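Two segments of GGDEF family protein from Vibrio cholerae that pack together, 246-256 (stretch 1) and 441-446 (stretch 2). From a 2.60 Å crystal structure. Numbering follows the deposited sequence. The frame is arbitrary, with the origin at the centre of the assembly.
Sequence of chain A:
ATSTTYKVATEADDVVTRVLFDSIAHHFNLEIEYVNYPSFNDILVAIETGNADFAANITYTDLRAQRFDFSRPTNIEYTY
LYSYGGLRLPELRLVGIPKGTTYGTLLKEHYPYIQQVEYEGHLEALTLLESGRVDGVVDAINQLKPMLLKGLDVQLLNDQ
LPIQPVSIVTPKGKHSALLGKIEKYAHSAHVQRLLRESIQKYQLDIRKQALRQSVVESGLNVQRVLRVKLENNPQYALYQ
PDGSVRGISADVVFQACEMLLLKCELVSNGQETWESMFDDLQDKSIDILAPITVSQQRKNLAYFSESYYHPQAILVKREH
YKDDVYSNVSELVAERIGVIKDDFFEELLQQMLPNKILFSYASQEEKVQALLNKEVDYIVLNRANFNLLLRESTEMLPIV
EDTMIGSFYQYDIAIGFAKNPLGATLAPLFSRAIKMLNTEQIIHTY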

# COMPACT_ATOMS: atom_id res chain seq x y z
N ARG A 246 -19.34 -6.81 -20.83
CA ARG A 246 -18.74 -5.55 -21.30
C ARG A 246 -18.39 -4.60 -20.12
O ARG A 246 -19.09 -3.63 -19.87
CB ARG A 246 -19.68 -4.87 -22.30
CG ARG A 246 -20.03 -5.73 -23.52
CD ARG A 246 -20.47 -4.86 -24.67
NE ARG A 246 -21.30 -3.77 -24.18
CZ ARG A 246 -21.69 -2.72 -24.91
NH1 ARG A 246 -21.34 -2.62 -26.18
NH2 ARG A 246 -22.44 -1.77 -24.36
N GLY A 247 -17.29 -4.89 -19.41
CA GLY A 247 -16.97 -4.19 -18.18
C GLY A 247 -15.63 -3.46 -18.09
O GLY A 247 -15.33 -2.60 -18.92
N ILE A 248 -14.83 -3.77 -17.08
CA ILE A 248 -13.61 -3.01 -16.81
C ILE A 248 -12.70 -2.97 -18.03
O ILE A 248 -12.35 -1.90 -18.51
CB ILE A 248 -12.79 -3.59 -15.64
CG1 ILE A 248 -13.44 -3.24 -14.30
CG2 ILE A 248 -11.37 -3.03 -15.63
CD1 ILE A 248 -12.61 -3.62 -13.09
N SER A 249 -12.31 -4.15 -18.51
CA SER A 249 -11.36 -4.20 -19.61
C SER A 249 -11.90 -3.54 -20.87
O SER A 249 -11.15 -2.92 -21.60
CB SER A 249 -10.96 -5.65 -19.90
OG SER A 249 -10.16 -6.17 -18.85
N ALA A 250 -13.20 -3.65 -21.13
CA ALA A 250 -13.72 -3.14 -22.39
C ALA A 250 -13.71 -1.63 -22.40
O ALA A 250 -13.35 -1.01 -23.40
CB ALA A 250 -15.11 -3.66 -22.65
N ASP A 251 -14.11 -1.04 -21.27
CA ASP A 251 -14.09 0.41 -21.10
C ASP A 251 -12.66 0.94 -21.23
O ASP A 251 -12.44 1.93 -21.92
CB ASP A 251 -14.68 0.81 -19.73
CG ASP A 251 -16.22 0.74 -19.70
OD1 ASP A 251 -16.82 0.16 -20.64
OD2 ASP A 251 -16.81 1.23 -18.72
N VAL A 252 -11.69 0.30 -20.59
CA VAL A 252 -10.35 0.82 -20.66
C VAL A 252 -9.83 0.77 -22.09
O VAL A 252 -9.18 1.72 -22.57
CB VAL A 252 -9.39 0.06 -19.76
CG1 VAL A 252 -7.99 0.63 -19.89
CG2 VAL A 252 -9.89 0.09 -18.31
N VAL A 253 -10.11 -0.34 -22.78
CA VAL A 253 -9.57 -0.52 -24.12
C VAL A 253 -10.24 0.45 -25.08
O VAL A 253 -9.55 1.24 -25.73
CB VAL A 253 -9.72 -1.97 -24.61
CG1 VAL A 253 -9.61 -2.05 -26.11
CG2 VAL A 253 -8.65 -2.85 -23.96
N PHE A 254 -11.57 0.41 -25.13
CA PHE A 254 -12.35 1.26 -26.02
C PHE A 254 -12.11 2.76 -25.81
O PHE A 254 -11.90 3.49 -26.78
CB PHE A 254 -13.82 0.97 -25.86
CG PHE A 254 -14.29 -0.16 -26.71
CD1 PHE A 254 -13.71 -0.38 -27.95
CD2 PHE A 254 -15.28 -1.01 -26.27
CE1 PHE A 254 -14.13 -1.42 -28.76
CE2 PHE A 254 -15.71 -2.05 -27.06
CZ PHE A 254 -15.13 -2.26 -28.31
N GLN A 255 -12.15 3.21 -24.56
CA GLN A 255 -11.94 4.63 -24.26
C GLN A 255 -10.51 5.07 -24.52
O GLN A 255 -10.26 6.22 -24.92
CB GLN A 255 -12.33 4.95 -22.83
CG GLN A 255 -13.83 4.85 -22.58
CD GLN A 255 -14.16 4.96 -21.11
OE1 GLN A 255 -13.49 5.69 -20.39
NE2 GLN A 255 -15.17 4.22 -20.65
N ALA A 256 -9.56 4.17 -24.30
CA ALA A 256 -8.21 4.42 -24.74
C ALA A 256 -8.21 4.52 -26.26
O ALA A 256 -7.49 5.36 -26.83
CB ALA A 256 -7.28 3.35 -24.30
N GLN A 441 -12.64 5.39 -11.65
CA GLN A 441 -14.08 5.48 -11.90
C GLN A 441 -14.65 4.24 -12.59
O GLN A 441 -15.72 3.76 -12.24
CB GLN A 441 -14.44 6.75 -12.66
CG GLN A 441 -15.93 6.95 -12.86
CD GLN A 441 -16.31 8.33 -13.36
OE1 GLN A 441 -15.48 9.07 -13.88
NE2 GLN A 441 -17.57 8.68 -13.19
N ILE A 442 -13.93 3.71 -13.55
CA ILE A 442 -14.40 2.57 -14.31
C ILE A 442 -14.45 1.37 -13.40
O ILE A 442 -15.40 0.57 -13.40
CB ILE A 442 -13.46 2.30 -15.49
CG1 ILE A 442 -13.61 3.37 -16.56
CG2 ILE A 442 -13.75 0.97 -16.14
CD1 ILE A 442 -12.38 3.54 -17.40
N ILE A 443 -13.40 1.24 -12.61
CA ILE A 443 -13.30 0.09 -11.77
C ILE A 443 -14.46 0.15 -10.82
O ILE A 443 -15.08 -0.85 -10.57
CB ILE A 443 -11.99 0.04 -11.00
CG1 ILE A 443 -10.86 -0.19 -11.96
CG2 ILE A 443 -12.02 -1.10 -10.00
CD1 ILE A 443 -9.53 -0.23 -11.28
N HIS A 444 -14.69 1.30 -10.23
CA HIS A 444 -15.75 1.37 -9.28
C HIS A 444 -16.97 0.83 -9.94
O HIS A 444 -17.53 -0.15 -9.49
CB HIS A 444 -16.03 2.78 -8.82
CG HIS A 444 -17.20 2.85 -7.91
ND1 HIS A 444 -17.67 1.75 -7.23
CD2 HIS A 444 -18.02 3.87 -7.59
CE1 HIS A 444 -18.72 2.10 -6.52
NE2 HIS A 444 -18.96 3.37 -6.72
N THR A 445 -17.36 1.49 -11.03
CA THR A 445 -18.58 1.20 -11.76
C THR A 445 -18.90 -0.25 -11.80
O THR A 445 -20.04 -0.62 -11.91
CB THR A 445 -18.48 1.72 -13.21
OG1 THR A 445 -18.31 3.13 -13.18
CG2 THR A 445 -19.72 1.41 -13.97
N TYR A 446 -17.88 -1.08 -11.66
CA TYR A 446 -18.04 -2.50 -11.84
C TYR A 446 -17.74 -3.30 -10.58
O TYR A 446 -17.35 -2.76 -9.54
CB TYR A 446 -17.15 -2.96 -12.99
CG TYR A 446 -17.55 -2.42 -14.33
CD1 TYR A 446 -18.64 -2.92 -14.98
CD2 TYR A 446 -16.84 -1.42 -14.95
CE1 TYR A 446 -19.02 -2.44 -16.20
CE2 TYR A 446 -17.22 -0.93 -16.17
CZ TYR A 446 -18.31 -1.46 -16.79
OH TYR A 446 -18.73 -1.02 -18.01

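Two helical segments, far apart in sequence, meet here with their N-to-C directions at 151°, so they run roughly antiparallel, and their axes come no nearer than 9.6 Å. The start of helix 248-256 lies beside the C-terminal end of stretch 2: Ile248 CA sits 5.9 Å from Ile443 CA, and Gly247 CA 6.6 Å from Tyr446 CA. Three residues, Ile442, Tyr446 and Ile248, cover most of the surface, and each follows a different rule.

Ile442 is the knob. Its CA-to-CB bond points toward stretch 1, and its side chain, with chi1 in m and chi2 in t, settles among Ile248, Asp251, Val252 and Gln255, the i, i+3, i+4 and i+7 positions that line one side of a helix. Ile442 CG2 lies 3.7 Å from Asp251 CB and Ile442 CD1 3.8 Å from Gln255 OE1, while Val252 CG2 stands a looser 4.4 Å from Ile442 CD1. Two of the four residues forming the hole are polar, yet the closest atom of Asp251 to Ile442 is its CB, and its carboxylate also bonds to Tyr446.

Tyr446, the last residue of the chain, combines a flat apolar face with a polar tip. Tyr446 OH donates a hydrogen bond to Asp251 OD2 at 3.0 Å, with the carboxylate oxygen near the plane of the ring, where a phenol proton naturally points. Arg246 O also comes within 3.2 Å of Tyr446 OH. One face of the ring lies against the backbone at the helix start: Gly247 CA is 3.6 Å from the centroid of the Tyr446 ring and 24° off its normal, a CH-pi contact. Glycine suits this close approach, since an ideal CB at this position would fall only 3.5 Å from Tyr446 CD1, a tight fit. Gly247 is also the N-cap residue, and Gly247 O accepts a hydrogen bond from Asp251 N at 3.1 Å, so the backbone that meets the ring also belongs to the first turn of the helix.

Ile248 joins the two sites. Its CA-to-CB bond points sideways, but the m, t rotamer brings the end of the side chain nearer to stretch 2. There Ile248 CD1 reaches 4.0 Å from Ile443 CG1, and Ile248 CG1 lies 3.9 Å from Tyr446 CD2, burying aliphatic surface against both an aliphatic and an aromatic neighbour. The design lesson is economical: a branched knob fills a hole between the helices, glycine admits a ring, and one hydroxyl-carboxylate bond anchors the ring's tip.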